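Long-range contacts in endo-1,4-beta-xylanase (Uncultured bacterium, PDB 7AX7), which removes acetyl groups from acetylated xylan with the help of a bound cobalt ion, as the CE4 domain of a multidomain xylanase: residues V21-E26 / M49-R54; Q67-M72 / R100-A105; T131-R136 / N158-Q163; E184-K189 / K198-A203. All blocks are in the same frame, centred on the assembly; numbering follows the deposited sequence.

Contact 1 of 4, residues V21-E26 / M49-R54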
loop_
_atom_site.group_PDB
_atom_site.type_symbol
_atom_site.label_atom_id
_atom_site.label_comp_id
_atom_site.label_asym_id
_atom_site.label_seq_id
_atom_site.Cartn_x
_atom_site.Cartn_y
_atom_site.Cartn_z
ATOM N N VAL A 21 -10.374 8.684 -0.666
ATOM C CA VAL A 21 -10.258 7.274 -0.321
ATOM C C VAL A 21 -10.600 7.080 1.152
ATOM O O VAL A 21 -11.371 6.179 1.515
ATOM C CB VAL A 21 -8.846 6.751 -0.668
ATOM C CG1 VAL A 21 -8.635 5.329 -0.141
ATOM C CG2 VAL A 21 -8.609 6.799 -2.186
ATOM N N LEU A 22 -10.072 7.955 2.016
ATOM C CA LEU A 22 -10.310 7.831 3.452
ATOM C C LEU A 22 -11.788 7.991 3.792
ATOM O O LEU A 22 -12.319 7.262 4.641
ATOM C CB LEU A 22 -9.480 8.871 4.204
ATOM C CG LEU A 22 -7.959 8.695 4.167
ATOM C CD1 LEU A 22 -7.324 9.890 4.837
ATOM C CD2 LEU A 22 -7.529 7.375 4.843
ATOM N N ASP A 23 -12.454 8.970 3.174
ATOM C CA ASP A 23 -13.886 9.144 3.387
ATOM C C ASP A 23 -14.623 7.832 3.182
ATOM O O ASP A 23 -15.498 7.468 3.974
ATOM C CB ASP A 23 -14.441 10.208 2.439
ATOM C CG ASP A 23 -13.991 11.616 2.797
ATOM O OD1 ASP A 23 -13.461 11.824 3.912
ATOM O OD2 ASP A 23 -14.170 12.513 1.948
ATOM N N ILE A 24 -14.258 7.097 2.127
ATOM C CA ILE A 24 -14.932 5.841 1.810
ATOM C C ILE A 24 -14.543 4.755 2.813
ATOM O O ILE A 24 -15.398 4.022 3.325
ATOM C CB ILE A 24 -14.610 5.429 0.363
ATOM C CG1 ILE A 24 -15.265 6.406 -0.623
ATOM C CG2 ILE A 24 -15.011 3.975 0.100
ATOM C CD1 ILE A 24 -14.632 6.374 -2.025
ATOM N N LEU A 25 -13.246 4.623 3.097
ATOM C CA LEU A 25 -12.814 3.656 4.098
ATOM C C LEU A 25 -13.502 3.907 5.433
ATOM O O LEU A 25 -13.952 2.965 6.094
ATOM C CB LEU A 25 -11.293 3.699 4.259
ATOM C CG LEU A 25 -10.428 3.342 3.038
ATOM C CD1 LEU A 25 -8.959 3.488 3.392
ATOM C CD2 LEU A 25 -10.722 1.921 2.528
ATOM N N GLU A 26 -13.609 5.171 5.841
ATOM C CA GLU A 26 -14.277 5.477 7.104
ATOM C C GLU A 26 -15.749 5.090 7.052
ATOM O O GLU A 26 -16.288 4.536 8.020
ATOM C CB GLU A 26 -14.129 6.962 7.435
ATOM C CG GLU A 26 -14.785 7.395 8.745
ATOM C CD GLU A 26 -14.553 8.877 9.045
ATOM O OE1 GLU A 26 -14.386 9.659 8.083
ATOM O OE2 GLU A 26 -14.534 9.257 10.238
ATOM N N MET A 49 -2.062 12.527 6.594
ATOM C CA MET A 49 -1.343 11.474 7.308
ATOM C C MET A 49 -1.818 11.360 8.757
ATOM O O MET A 49 -1.914 10.252 9.298
ATOM C CB MET A 49 0.162 11.737 7.244
ATOM C CG MET A 49 0.702 11.810 5.810
ATOM S SD MET A 49 2.473 12.133 5.700
ATOM C CE MET A 49 3.132 10.829 6.751
ATOM N N GLN A 50 -2.111 12.490 9.408
ATOM C CA GLN A 50 -2.651 12.417 10.762
ATOM C C GLN A 50 -3.968 11.651 10.779
ATOM O O GLN A 50 -4.198 10.812 11.661
ATOM C CB GLN A 50 -2.848 13.820 11.337
ATOM C CG GLN A 50 -1.562 14.587 11.641
ATOM C CD GLN A 50 -1.854 15.990 12.145
ATOM O OE1 GLN A 50 -2.591 16.745 11.513
ATOM N NE2 GLN A 50 -1.287 16.337 13.297
ATOM N N ARG A 51 -4.843 11.925 9.807
ATOM C CA ARG A 51 -6.115 11.217 9.721
ATOM C C ARG A 51 -5.909 9.734 9.402
ATOM O O ARG A 51 -6.616 8.876 9.940
ATOM C CB ARG A 51 -7.008 11.882 8.671
ATOM C CG ARG A 51 -8.402 11.272 8.549
ATOM C CD ARG A 51 -9.219 11.898 7.412
ATOM N NE ARG A 51 -10.503 11.215 7.236
ATOM C CZ ARG A 51 -11.281 11.334 6.165
ATOM N NH1 ARG A 51 -10.915 12.108 5.148
ATOM N NH2 ARG A 51 -12.421 10.658 6.100
ATOM N N GLN A 52 -4.943 9.409 8.541
ATOM C CA GLN A 52 -4.629 8.002 8.301
ATOM C C GLN A 52 -4.297 7.291 9.611
ATOM O O GLN A 52 -4.802 6.193 9.883
ATOM C CB GLN A 52 -3.475 7.875 7.293
ATOM C CG GLN A 52 -3.858 8.222 5.850
ATOM C CD GLN A 52 -2.646 8.363 4.925
ATOM O OE1 GLN A 52 -1.649 8.987 5.281
ATOM N NE2 GLN A 52 -2.740 7.786 3.736
ATOM N N VAL A 53 -3.455 7.910 10.446
ATOM C CA VAL A 53 -3.107 7.277 11.714
ATOM C C VAL A 53 -4.330 7.202 12.634
ATOM O O VAL A 53 -4.568 6.178 13.285
ATOM C CB VAL A 53 -1.919 8.010 12.372
ATOM C CG1 VAL A 53 -1.701 7.506 13.790
ATOM C CG2 VAL A 53 -0.637 7.824 11.531
ATOM N N ARG A 54 -5.143 8.264 12.680
ATOM C CA ARG A 54 -6.341 8.225 13.526
ATOM C C ARG A 54 -7.243 7.055 13.163
ATOM O O ARG A 54 -7.815 6.408 14.046
ATOM C CB ARG A 54 -7.132 9.532 13.426
ATOM C CG ARG A 54 -6.494 10.698 14.193
ATOM C CD ARG A 54 -7.513 11.808 14.504
ATOM N NE ARG A 54 -8.227 12.318 13.328
ATOM C CZ ARG A 54 -7.730 13.197 12.461
ATOM N NH1 ARG A 54 -6.499 13.669 12.601
ATOM N NH2 ARG A 54 -8.467 13.605 11.441
HETATM O O HOH W 1 -11.734 10.525 10.057
#

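Contact 2 of 4, residues Q67-M72 / R100-A105. With ACT (acetate ion), chain C.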
loop_
_atom_site.group_PDB
_atom_site.type_symbol
_atom_site.label_atom_id
_atom_site.label_comp_id
_atom_site.label_asym_id
_atom_site.label_seq_id
_atom_site.Cartn_x
_atom_site.Cartn_y
_atom_site.Cartn_z
ATOM N N GLN A 67 11.623 6.730 -7.979
ATOM C CA GLN A 67 12.305 6.412 -9.224
ATOM C C GLN A 67 12.506 4.905 -9.321
ATOM O O GLN A 67 12.307 4.167 -8.353
ATOM C CB GLN A 67 13.644 7.147 -9.323
ATOM C CG GLN A 67 13.499 8.667 -9.362
ATOM C CD GLN A 67 14.844 9.382 -9.346
ATOM O OE1 GLN A 67 15.297 9.887 -10.372
ATOM N NE2 GLN A 67 15.490 9.417 -8.179
ATOM N N ASP A 68 12.882 4.450 -10.518
ATOM C CA ASP A 68 13.233 3.051 -10.731
ATOM C C ASP A 68 14.522 2.757 -9.976
ATOM O O ASP A 68 15.605 3.196 -10.377
ATOM C CB ASP A 68 13.388 2.762 -12.221
ATOM C CG ASP A 68 13.643 1.290 -12.512
ATOM O OD1 ASP A 68 14.143 0.576 -11.626
ATOM O OD2 ASP A 68 13.344 0.845 -13.632
ATOM N N MET A 69 14.410 2.030 -8.872
ATOM C CA MET A 69 15.555 1.848 -7.989
ATOM C C MET A 69 16.500 0.746 -8.461
ATOM O O MET A 69 17.547 0.540 -7.833
ATOM C CB MET A 69 15.059 1.589 -6.557
ATOM C CG MET A 69 14.152 2.725 -6.031
ATOM S SD MET A 69 13.414 2.493 -4.393
ATOM C CE MET A 69 14.847 2.511 -3.315
ATOM N N THR A 70 16.180 0.051 -9.556
ATOM C CA THR A 70 17.178 -0.822 -10.161
ATOM C C THR A 70 18.291 -0.028 -10.836
ATOM O O THR A 70 19.330 -0.602 -11.176
ATOM C CB THR A 70 16.539 -1.799 -11.168
ATOM O OG1 THR A 70 16.094 -1.100 -12.341
ATOM C CG2 THR A 70 15.365 -2.532 -10.537
ATOM N N ASN A 71 18.125 1.284 -10.999
ATOM C CA ASN A 71 19.164 2.117 -11.590
ATOM C C ASN A 71 19.894 2.964 -10.550
ATOM O O ASN A 71 20.523 3.967 -10.904
ATOM C CB ASN A 71 18.555 2.985 -12.692
ATOM C CG ASN A 71 17.769 2.157 -13.703
ATOM O OD1 ASN A 71 16.625 2.467 -14.040
ATOM N ND2 ASN A 71 18.373 1.087 -14.165
ATOM N N MET A 72 19.852 2.560 -9.279
ATOM C CA MET A 72 20.402 3.343 -8.177
ATOM C C MET A 72 21.527 2.596 -7.471
ATOM O O MET A 72 21.519 1.365 -7.372
ATOM C CB MET A 72 19.321 3.690 -7.136
ATOM C CG MET A 72 18.402 4.827 -7.512
ATOM S SD MET A 72 17.233 5.264 -6.187
ATOM C CE MET A 72 18.301 5.286 -4.792
ATOM N N ARG A 100 7.237 -1.203 -0.640
ATOM C CA ARG A 100 6.805 -1.646 -1.961
ATOM C C ARG A 100 7.635 -0.940 -3.024
ATOM O O ARG A 100 7.664 0.301 -3.058
ATOM C CB ARG A 100 5.317 -1.393 -2.184
ATOM C CG ARG A 100 4.842 -1.819 -3.561
ATOM C CD ARG A 100 3.352 -1.535 -3.684
ATOM N NE ARG A 100 2.542 -2.662 -3.261
ATOM C CZ ARG A 100 1.341 -2.555 -2.699
ATOM N NH1 ARG A 100 0.807 -1.362 -2.461
ATOM N NH2 ARG A 100 0.682 -3.644 -2.363
ATOM N N PRO A 101 8.324 -1.673 -3.891
ATOM C CA PRO A 101 9.234 -1.042 -4.856
ATOM C C PRO A 101 8.478 -0.265 -5.922
ATOM O O PRO A 101 7.489 -0.758 -6.483
ATOM C CB PRO A 101 9.983 -2.239 -5.462
ATOM C CG PRO A 101 9.093 -3.409 -5.249
ATOM C CD PRO A 101 8.402 -3.143 -3.930
ATOM N N PRO A 102 8.918 0.958 -6.233
ATOM C CA PRO A 102 8.300 1.706 -7.336
ATOM C C PRO A 102 8.357 0.907 -8.630
ATOM O O PRO A 102 9.385 0.313 -8.968
ATOM C CB PRO A 102 9.152 2.977 -7.427
ATOM C CG PRO A 102 9.765 3.124 -6.044
ATOM C CD PRO A 102 10.004 1.713 -5.583
ATOM N N TYR A 103 7.239 0.898 -9.354
ATOM C CA TYR A 103 7.079 0.168 -10.610
ATOM C C TYR A 103 7.244 -1.335 -10.440
ATOM O O TYR A 103 7.335 -2.057 -11.436
ATOM C CB TYR A 103 8.053 0.690 -11.679
ATOM C CG TYR A 103 8.024 2.201 -11.736
ATOM C CD1 TYR A 103 6.948 2.871 -12.310
ATOM C CD2 TYR A 103 9.038 2.958 -11.161
ATOM C CE1 TYR A 103 6.898 4.253 -12.334
ATOM C CE2 TYR A 103 9.003 4.347 -11.190
ATOM C CZ TYR A 103 7.926 4.985 -11.773
ATOM O OH TYR A 103 7.881 6.359 -11.801
ATOM N N ILE A 104 7.273 -1.824 -9.202
ATOM C CA ILE A 104 7.618 -3.211 -8.926
ATOM C C ILE A 104 8.884 -3.544 -9.709
ATOM O O ILE A 104 8.999 -4.621 -10.305
ATOM C CB ILE A 104 6.463 -4.163 -9.287
ATOM C CG1 ILE A 104 5.123 -3.600 -8.809
ATOM C CG2 ILE A 104 6.705 -5.542 -8.678
ATOM C CD1 ILE A 104 4.971 -3.552 -7.292
ATOM N N ALA A 105 9.825 -2.607 -9.749
ATOM C CA ALA A 105 11.137 -2.838 -10.343
ATOM C C ALA A 105 12.111 -3.154 -9.213
ATOM O O ALA A 105 12.401 -2.291 -8.376
ATOM C CB ALA A 105 11.597 -1.626 -11.153
HETATM C C ACT C . 3.851 1.411 -8.178
HETATM O O ACT C . 2.916 1.903 -7.487
HETATM O OXT ACT C . 4.910 1.966 -8.575
HETATM C CH3 ACT C . 3.662 -0.092 -8.567
HETATM O O HOH W 2 12.052 0.366 -8.011
#

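Contact 3 of 4, residues T131-R136 / N158-Q163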
loop_
_atom_site.group_PDB
_atom_site.type_symbol
_atom_site.label_atom_id
_atom_site.label_comp_id
_atom_site.label_asym_id
_atom_site.label_seq_id
_atom_site.Cartn_x
_atom_site.Cartn_y
_atom_site.Cartn_z
ATOM N N THR A 131 -8.362 2.354 -17.997
ATOM C CA THR A 131 -8.996 1.300 -17.209
ATOM C C THR A 131 -10.202 1.910 -16.505
ATOM O O THR A 131 -10.057 2.791 -15.650
ATOM C CB THR A 131 -8.016 0.697 -16.208
ATOM O OG1 THR A 131 -6.785 0.395 -16.875
ATOM C CG2 THR A 131 -8.587 -0.582 -15.606
ATOM N N SER A 132 -11.393 1.449 -16.874
ATOM C CA SER A 132 -12.627 2.062 -16.414
ATOM C C SER A 132 -12.838 1.818 -14.921
ATOM O O SER A 132 -12.212 0.952 -14.299
ATOM C CB SER A 132 -13.817 1.492 -17.180
ATOM O OG SER A 132 -14.045 0.152 -16.765
ATOM N N VAL A 133 -13.767 2.587 -14.349
ATOM C CA VAL A 133 -14.247 2.305 -12.994
ATOM C C VAL A 133 -14.586 0.823 -12.843
ATOM O O VAL A 133 -14.079 0.133 -11.949
ATOM C CB VAL A 133 -15.464 3.187 -12.663
ATOM C CG1 VAL A 133 -16.091 2.744 -11.339
ATOM C CG2 VAL A 133 -15.062 4.651 -12.629
ATOM N N GLN A 134 -15.468 0.316 -13.712
ATOM C CA GLN A 134 -15.972 -1.050 -13.550
ATOM C C GLN A 134 -14.893 -2.102 -13.816
ATOM O O GLN A 134 -14.907 -3.173 -13.196
ATOM C CB GLN A 134 -17.170 -1.281 -14.472
ATOM C CG GLN A 134 -17.963 -2.524 -14.126
ATOM C CD GLN A 134 -18.591 -2.440 -12.746
ATOM O OE1 GLN A 134 -19.052 -1.378 -12.326
ATOM N NE2 GLN A 134 -18.582 -3.551 -12.025
ATOM N N GLN A 135 -13.956 -1.835 -14.728
ATOM C CA GLN A 135 -12.811 -2.735 -14.850
ATOM C C GLN A 135 -12.042 -2.805 -13.535
ATOM O O GLN A 135 -11.622 -3.886 -13.105
ATOM C CB GLN A 135 -11.883 -2.286 -15.982
ATOM C CG GLN A 135 -12.388 -2.589 -17.393
ATOM C CD GLN A 135 -11.414 -2.119 -18.470
ATOM O OE1 GLN A 135 -11.138 -0.925 -18.602
ATOM N NE2 GLN A 135 -10.882 -3.065 -19.237
ATOM N N ARG A 136 -11.851 -1.654 -12.885
ATOM C CA ARG A 136 -11.158 -1.631 -11.600
ATOM C C ARG A 136 -11.907 -2.457 -10.564
ATOM O O ARG A 136 -11.309 -3.270 -9.848
ATOM C CB ARG A 136 -10.975 -0.181 -11.135
ATOM C CG ARG A 136 -10.021 0.592 -12.036
ATOM C CD ARG A 136 -9.985 2.086 -11.762
ATOM N NE ARG A 136 -9.303 2.765 -12.863
ATOM C CZ ARG A 136 -8.484 3.807 -12.735
ATOM N NH1 ARG A 136 -8.220 4.316 -11.535
ATOM N NH2 ARG A 136 -7.918 4.333 -13.817
ATOM N N ASN A 158 -6.585 10.328 -9.222
ATOM C CA ASN A 158 -7.036 8.972 -9.559
ATOM C C ASN A 158 -8.482 8.743 -9.098
ATOM O O ASN A 158 -8.814 7.820 -8.343
ATOM C CB ASN A 158 -6.088 7.930 -8.976
ATOM C CG ASN A 158 -6.216 6.602 -9.679
ATOM O OD1 ASN A 158 -6.674 6.554 -10.821
ATOM N ND2 ASN A 158 -5.809 5.517 -9.017
ATOM N N SER A 159 -9.366 9.602 -9.605
ATOM C CA SER A 159 -10.754 9.575 -9.170
ATOM C C SER A 159 -11.496 8.329 -9.639
ATOM O O SER A 159 -12.504 7.965 -9.031
ATOM C CB SER A 159 -11.478 10.831 -9.653
ATOM O OG SER A 159 -11.359 10.960 -11.047
ATOM N N GLN A 160 -11.021 7.643 -10.683
ATOM C CA GLN A 160 -11.740 6.443 -11.110
ATOM C C GLN A 160 -11.584 5.306 -10.104
ATOM O O GLN A 160 -12.463 4.439 -10.003
ATOM C CB GLN A 160 -11.275 6.016 -12.499
ATOM C CG GLN A 160 -11.758 6.944 -13.605
ATOM C CD GLN A 160 -11.165 6.599 -14.960
ATOM O OE1 GLN A 160 -9.965 6.755 -15.185
ATOM N NE2 GLN A 160 -12.002 6.129 -15.867
ATOM N N THR A 161 -10.482 5.288 -9.353
ATOM C CA THR A 161 -10.352 4.322 -8.262
ATOM C C THR A 161 -11.215 4.726 -7.079
ATOM O O THR A 161 -11.805 3.866 -6.410
ATOM C CB THR A 161 -8.890 4.187 -7.854
ATOM O OG1 THR A 161 -8.198 3.439 -8.865
ATOM C CG2 THR A 161 -8.745 3.486 -6.486
ATOM N N VAL A 162 -11.308 6.030 -6.809
ATOM C CA VAL A 162 -12.264 6.509 -5.816
ATOM C C VAL A 162 -13.678 6.066 -6.175
ATOM O O VAL A 162 -14.431 5.587 -5.319
ATOM C CB VAL A 162 -12.162 8.038 -5.677
ATOM C CG1 VAL A 162 -13.247 8.547 -4.746
ATOM C CG2 VAL A 162 -10.764 8.428 -5.161
ATOM N N GLN A 163 -14.062 6.206 -7.447
ATOM C CA GLN A 163 -15.388 5.762 -7.865
ATOM C C GLN A 163 -15.551 4.258 -7.686
ATOM O O GLN A 163 -16.627 3.785 -7.311
ATOM C CB GLN A 163 -15.646 6.148 -9.324
ATOM C CG GLN A 163 -15.821 7.628 -9.562
ATOM C CD GLN A 163 -15.855 7.969 -11.049
ATOM O OE1 GLN A 163 -14.817 7.994 -11.726
ATOM N NE2 GLN A 163 -17.050 8.217 -11.565
HETATM O O HOH W 3 -5.836 6.150 -13.612
#

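Contact 4 of 4, residues E184-K189 / K198-A203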
loop_
_atom_site.group_PDB
_atom_site.type_symbol
_atom_site.label_atom_id
_atom_site.label_comp_id
_atom_site.label_asym_id
_atom_site.label_seq_id
_atom_site.Cartn_x
_atom_site.Cartn_y
_atom_site.Cartn_z
ATOM N N GLU A 184 -1.419 -6.341 10.082
ATOM C CA GLU A 184 -2.444 -7.223 10.639
ATOM C C GLU A 184 -2.544 -8.523 9.851
ATOM O O GLU A 184 -2.775 -9.589 10.429
ATOM C CB GLU A 184 -3.792 -6.507 10.667
ATOM C CG GLU A 184 -3.901 -5.455 11.743
ATOM C CD GLU A 184 -5.115 -4.569 11.548
ATOM O OE1 GLU A 184 -5.747 -4.648 10.470
ATOM O OE2 GLU A 184 -5.434 -3.796 12.473
ATOM N N LEU A 185 -2.368 -8.459 8.530
ATOM C CA LEU A 185 -2.423 -9.669 7.715
ATOM C C LEU A 185 -1.410 -10.705 8.192
ATOM O O LEU A 185 -1.754 -11.873 8.427
ATOM C CB LEU A 185 -2.186 -9.322 6.245
ATOM C CG LEU A 185 -1.977 -10.508 5.301
ATOM C CD1 LEU A 185 -3.215 -11.423 5.259
ATOM C CD2 LEU A 185 -1.599 -10.010 3.918
ATOM N N PHE A 186 -0.144 -10.301 8.331
ATOM C CA PHE A 186 0.868 -11.262 8.757
ATOM C C PHE A 186 0.667 -11.670 10.213
ATOM O O PHE A 186 0.780 -12.854 10.547
ATOM C CB PHE A 186 2.265 -10.692 8.522
ATOM C CG PHE A 186 2.687 -10.729 7.077
ATOM C CD1 PHE A 186 3.207 -11.885 6.527
ATOM C CD2 PHE A 186 2.531 -9.617 6.262
ATOM C CE1 PHE A 186 3.584 -11.931 5.192
ATOM C CE2 PHE A 186 2.912 -9.652 4.931
ATOM C CZ PHE A 186 3.438 -10.810 4.394
ATOM N N GLU A 187 0.352 -10.712 11.086
ATOM C CA GLU A 187 0.108 -11.041 12.488
ATOM C C GLU A 187 -0.972 -12.115 12.621
ATOM O O GLU A 187 -0.795 -13.110 13.334
ATOM C CB GLU A 187 -0.281 -9.775 13.256
ATOM C CG GLU A 187 -0.183 -9.882 14.786
ATOM C CD GLU A 187 -1.303 -10.713 15.403
ATOM O OE1 GLU A 187 -1.020 -11.471 16.359
ATOM O OE2 GLU A 187 -2.463 -10.610 14.931
ATOM N N LYS A 188 -2.103 -11.930 11.928
ATOM C CA LYS A 188 -3.242 -12.818 12.145
ATOM C C LYS A 188 -3.029 -14.186 11.501
ATOM O O LYS A 188 -3.573 -15.185 11.984
ATOM C CB LYS A 188 -4.530 -12.159 11.635
ATOM C CG LYS A 188 -4.992 -10.969 12.480
ATOM C CD LYS A 188 -6.219 -10.280 11.860
ATOM C CE LYS A 188 -6.658 -9.029 12.640
ATOM N NZ LYS A 188 -7.286 -9.324 13.965
ATOM N N LYS A 189 -2.231 -14.265 10.433
ATOM C CA LYS A 189 -1.902 -15.561 9.853
ATOM C C LYS A 189 -0.742 -16.246 10.567
ATOM O O LYS A 189 -0.419 -17.391 10.227
ATOM C CB LYS A 189 -1.569 -15.421 8.360
ATOM C CG LYS A 189 -2.743 -14.989 7.454
ATOM C CD LYS A 189 -3.865 -16.020 7.485
ATOM C CE LYS A 189 -4.941 -15.716 6.460
ATOM N NZ LYS A 189 -6.110 -16.636 6.597
ATOM N N LYS A 198 12.864 -11.804 -0.549
ATOM C CA LYS A 198 11.524 -12.276 -0.861
ATOM C C LYS A 198 10.611 -11.087 -1.114
ATOM O O LYS A 198 10.763 -10.030 -0.499
ATOM C CB LYS A 198 10.962 -13.117 0.283
ATOM C CG LYS A 198 9.617 -13.761 0.008
ATOM C CD LYS A 198 9.275 -14.744 1.115
ATOM C CE LYS A 198 7.938 -15.441 0.853
ATOM N NZ LYS A 198 8.021 -16.409 -0.281
ATOM N N ILE A 199 9.657 -11.258 -2.022
ATOM C CA ILE A 199 8.618 -10.255 -2.228
ATOM C C ILE A 199 7.258 -10.938 -2.123
ATOM O O ILE A 199 7.004 -11.937 -2.806
ATOM C CB ILE A 199 8.786 -9.512 -3.572
ATOM C CG1 ILE A 199 7.763 -8.370 -3.686
ATOM C CG2 ILE A 199 8.652 -10.449 -4.738
ATOM C CD1 ILE A 199 8.218 -7.240 -4.632
ATOM N N TRP A 200 6.388 -10.392 -1.272
ATOM C CA TRP A 200 5.143 -11.030 -0.860
ATOM C C TRP A 200 3.951 -10.463 -1.621
ATOM O O TRP A 200 3.825 -9.245 -1.773
ATOM C CB TRP A 200 4.880 -10.807 0.631
ATOM C CG TRP A 200 5.878 -11.326 1.613
ATOM C CD1 TRP A 200 6.988 -10.677 2.083
ATOM C CD2 TRP A 200 5.818 -12.575 2.305
ATOM N NE1 TRP A 200 7.638 -11.462 3.015
ATOM C CE2 TRP A 200 6.940 -12.634 3.168
ATOM C CE3 TRP A 200 4.933 -13.661 2.271
ATOM C CZ2 TRP A 200 7.200 -13.740 3.988
ATOM C CZ3 TRP A 200 5.193 -14.759 3.097
ATOM C CH2 TRP A 200 6.314 -14.787 3.939
ATOM N N SER A 201 3.058 -11.348 -2.065
ATOM C CA SER A 201 1.732 -10.959 -2.524
ATOM C C SER A 201 0.609 -11.580 -1.707
ATOM O O SER A 201 -0.538 -11.130 -1.816
ATOM C CB SER A 201 1.539 -11.332 -4.003
ATOM O OG SER A 201 2.464 -10.625 -4.806
ATOM N N ASN A 202 0.906 -12.594 -0.901
ATOM C CA ASN A 202 -0.071 -13.291 -0.081
ATOM C C ASN A 202 0.660 -13.775 1.160
ATOM O O ASN A 202 1.812 -14.207 1.074
ATOM C CB ASN A 202 -0.707 -14.468 -0.839
ATOM C CG ASN A 202 -1.895 -15.076 -0.105
ATOM O OD1 ASN A 202 -1.738 -15.683 0.956
ATOM N ND2 ASN A 202 -3.088 -14.937 -0.682
ATOM N N ALA A 203 0.003 -13.683 2.315
ATOM C CA ALA A 203 0.650 -14.146 3.536
ATOM C C ALA A 203 1.174 -15.581 3.429
ATOM O O ALA A 203 2.041 -15.968 4.220
ATOM C CB ALA A 203 -0.315 -14.015 4.710
#

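Contact 1 of 4, residues V21-E26 / M49-R54
A salt-bridge network of Asp23, Glu26 and Arg51 bridges helices 16-28 and 46-54, whose short segments run nearly parallel, their axes 11.2 Å apart at 16°. That spacing asks for a long side chain. Arg51 supplies it: CG stands anti to the backbone N (chi1 -177°), and the chain stays extended as far as NE. Its two terminal nitrogens then close end-on upon one oxygen, with NH2 2.7 Å and NH1 2.8 Å from Asp23 OD1. NH2 uses the anti lone pair of that oxygen, whereas NH1 meets it from above the carboxylate plane. NH2 also donates to Glu26 OE1 at 3.0 Å, and a water accepts from Arg51 NE while weakly reaching Glu26 OE2. Beneath the charges, Leu22 lays CB over the centre of the guanidinium, 3.6 Å from Arg51 CZ, and its two methyls meet Gln52 CG; Leu22 and Gln52 also rest on Phe34 of strand 33-36. An alanine in place of Arg51 would probably leave the carboxylates of Asp23 and Glu26 without their shared cation and take the cover from Leu22 CB. One guanidinium between two carboxylates is likely to offset much of their mutual repulsion.

Contact 2 of 4, residues Q67-M72 / R100-A105
The first torsion of Thr70 (chi1 70°) sends OG1 to Asp68 OD1 and leaves CG2 anti to the carbonyl carbon, where it meets Ala105 C at 3.6 Å. Asp68 holds CG anti to its backbone N (chi1 -175°), and its OD1 lies 3.4 Å from Ala105 CB, an approach that the small alanine allows. The same oxygen closes an Asx turn, accepting from Thr70 N and, at 2.7 Å, from Thr70 OG1, both from one face of the carboxylate. Deeper in, Met69 packs its sulfur against the proline ring, SD 3.7 Å from Pro102 CD. These loops flank the cobalt site: residues 67-72 follow directly on the metal ligand His66, and Arg100 to Tyr103 match the RPPY sequence motif of CE4 deacetylases, with the carbonyl of Arg100 hydrogen-bonded to the ligand His62. Tyr103 turns its ring edge toward Asp68 N and meets His66 edge-to-face. A water stitches the two backbones, accepting from Met69 N and donating to Pro102 O at 2.8 Å and to Ala105 O at 2.7 Å. Tyr103 N also donates to OXT of an acetate, probably from the crystallisation liquor, at 2.7 Å and 165°, consistent with the oxyanion-hole role of this amide in relatives.

Contact 3 of 4, residues T131-R136 / N158-Q163
Val133 and Gln160, their CA atoms 5.2 Å apart, bring together the first turns of helices 133-143 and 159-174. The first helix starts with a capping box: Ser132 OG accepts from Gln135 N, and Gln135 OE1 from Ser132 N. Arg136, a turn further on, reaches across with its chain extended from CG to NE. Its NH1 donates in the guanidinium plane to Asn158 OD1 at 2.8 Å, nearly straight at 164°, and also to Thr161 OG1 at 2.8 Å. On its own side, NE bonds Thr131 O at 2.9 Å, and a water links NH2 to Asn158 OD1. Gln160 CB covers the centre of one face, 3.6 Å from Arg136 CZ. Beside this, the branched Val133 fits CG2 against Gln163 CB at 3.7 Å. Second-shell bonds fix the acceptors: Asn158 ND2 donates to the carbonyls of His153 and Asp126, and Thr161 OG1 also bonds Asp126 OD2. A leucine in place of Arg136 would probably cost Asn158 OD1, Thr161 OG1 and Thr131 O their shared donor and open a gap beneath Gln160. The cation meets mainly neutral oxygens near a helix N terminus, whose field would probably disfavour it; the nearby carboxylate of Asp126 is likely to offset this.

Contact 4 of 4, residues E184-K189 / K198-A203
Phe186 drives the edge of its ring into the face of Trp200 in a T-shaped pair, the planes at 79° and the centroid of the phenyl 4.9 Å from that of the indole six-membered ring. CZ makes the nearest approach, 3.6 Å from Trp200 CD2, with CE1 close beside it over the six-membered ring. Ala203 fills the other half of the contact. Its methyl rests against two side chains one helical turn apart, CB being 3.9 Å from Leu185 CG and 3.8 Å from Lys189 CG, while Ala203 CA lies 4.0 Å from Phe186 CE1; a small methyl suits this close approach to the helix. Lys189 lends only its inner carbons, for the chain bends at chi2 (-62°) and its amine goes on to a salt bridge with Asp146. Behind the indole, on the face opposite Phe186, lies the CE methylene of Lys198. Trp200 NE1 donates to Pro193 O, which helps fix the ring's rotation, and backbone bonds tie Trp200 to Phe118 and Gln120. Leu185 meanwhile packs inward on Leu5, Ala7 and Ile149. The short, weakly bonded strand 199-200 runs parallel to strand 118-123 at the margin of the curled parallel sheet, and helix 182-189 packs beside it, at the C-terminal end of this NodB-type alpha/beta fold.

The four contacts follow one another along the chain, each closing before the next opens, so none nests or crosses. Contact 1 closes a loop of 22 residues around strand 33-36. Contact 2 spans helix 74-92 and draws together two loops beside the cobalt, on the other side of the chain's centre. Contact 3 encloses the rest of helix 133-143 and strand 148-153, and contact 4 closes a short loop of eight residues near the C terminus. Two pairs meet in space: contacts 1 and 3 where Ile24 and Val21 of helix 16-28 pack on Val162, and contacts 2 and 4 where Pro101 touches Ile199, linking a metal-site loop to the last strand.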